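L-ribulose 3-epimerase (Mesorhizobium loti, PDB 3VYL) catalyses the epimerisation of ketoses at C3, acting most efficiently on L-ribulose, probably with manganese as cofactor in a TIM-barrel active site. Local coordinates at the interface of chains A and B. Coordinates in Å, arbitrary orientation; residue numbers count along the deposited sequence, not the author numbering. Chains: chain A/B, L-ribulose 3-epimerase.

The interface of chains A and B. Residues chain A 211, 217, 262; chain B 287, 290.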
loop_
_atom_site.group_PDB
_atom_site.type_symbol
_atom_site.label_atom_id
_atom_site.label_comp_id
_atom_site.label_asym_id
_atom_site.label_seq_id
_atom_site.Cartn_x
_atom_site.Cartn_y
_atom_site.Cartn_z
ATOM N N HIS A 211 -3.933 -15.754 -1.618
ATOM C CA HIS A 211 -3.833 -17.193 -1.342
ATOM C C HIS A 211 -5.141 -17.922 -1.486
ATOM O O HIS A 211 -5.214 -19.109 -1.176
ATOM C CB HIS A 211 -3.261 -17.444 0.041
ATOM C CG HIS A 211 -3.839 -16.556 1.107
ATOM N ND1 HIS A 211 -5.163 -16.426 1.301
ATOM C CD2 HIS A 211 -3.220 -15.749 2.058
ATOM C CE1 HIS A 211 -5.384 -15.578 2.319
ATOM N NE2 HIS A 211 -4.192 -15.160 2.780
ATOM N N THR A 217 -6.907 -11.010 3.948
ATOM C CA THR A 217 -6.086 -11.868 4.779
ATOM C C THR A 217 -4.779 -12.216 4.027
ATOM O O THR A 217 -3.957 -13.013 4.479
ATOM C CB THR A 217 -6.973 -13.066 5.203
ATOM O OG1 THR A 217 -7.270 -12.949 6.594
ATOM C CG2 THR A 217 -6.357 -14.373 4.941
ATOM N N LEU A 262 -7.558 -22.933 4.197
ATOM C CA LEU A 262 -7.352 -21.700 4.929
ATOM C C LEU A 262 -8.546 -21.325 5.795
ATOM O O LEU A 262 -8.465 -20.417 6.613
ATOM C CB LEU A 262 -7.009 -20.580 3.944
ATOM C CG LEU A 262 -5.543 -20.555 3.510
ATOM C CD1 LEU A 262 -5.166 -21.780 2.692
ATOM C CD2 LEU A 262 -5.283 -19.290 2.712
ATOM N N LYS B 287 -5.810 -12.704 9.964
ATOM C CA LYS B 287 -4.547 -12.626 9.242
ATOM C C LYS B 287 -3.366 -12.977 10.131
ATOM O O LYS B 287 -2.444 -13.650 9.688
ATOM C CB LYS B 287 -4.379 -11.215 8.674
ATOM C CG LYS B 287 -3.090 -10.923 7.922
ATOM C CD LYS B 287 -3.391 -9.854 6.894
ATOM C CE LYS B 287 -2.336 -8.774 6.823
ATOM N NZ LYS B 287 -2.899 -7.525 6.229
ATOM N N LEU B 290 -3.518 -16.736 10.712
ATOM C CA LEU B 290 -3.129 -17.437 9.504
ATOM C C LEU B 290 -1.609 -17.474 9.323
ATOM O O LEU B 290 -1.064 -18.516 8.966
ATOM C CB LEU B 290 -3.831 -16.851 8.278
ATOM C CG LEU B 290 -3.467 -17.525 6.946
ATOM C CD1 LEU B 290 -3.745 -19.025 6.960
ATOM C CD2 LEU B 290 -4.157 -16.855 5.774
#
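B:Leu290 meets A:Thr217, A:His211 and A:Leu262 where the C-terminal helix of chain B, residues 266-292, packs against loops of chain A. The patch is a worked example of how one aliphatic side chain can pack against a surface built from several loop residues, here within a two-fold interface that repeats the contact with the chains exchanged; four copies make up the deposited assembly, although the structure alone does not show that this is the form in solution.

The tight part gathers round one branch of the leucine. CD2 of B:Leu290 lies 3.4 Å from the methyl CG2 of A:Thr217, whose side chain crosses that of the leucine at roughly a right angle. CD2 of B:Leu290 also lies 3.4 Å from NE2 of A:His211, reaching the NE2 corner of the imidazole obliquely, out of the ring plane and past the ring margin, not over the face. On the flank, CD2 of A:Leu262 lies 4.1 Å from CD2 of B:Leu290, while its CG faces CD1 of B:Leu290. With CG anti to its own backbone N (chi1 179°), B:Leu290 extends away from its helix and carries both branches to chain A. It hides 56 Å² of its surface, against 20 Å² each for A:Thr217 and A:Leu262.

The receiving surface is braced from within chain A. The ring nitrogen NE2 of A:His211 donates a hydrogen bond of 2.7 Å to the backbone O of A:Thr217, with an angle of 162° at the hydrogen. That oxygen is almost in the ring plane, whereas the donor approaches well above the carbonyl plane. The bond ties the two loop positions together and probably limits rotation of the imidazole beside the leucine.

Three residues earlier in the helix, packing is looser. B:Lys287 hides merely 7 Å² and runs alongside the A:Thr217 backbone, leading its amino group away from the leucine cluster. Its methylene CD passes 4.0 Å from the CA of A:Thr217.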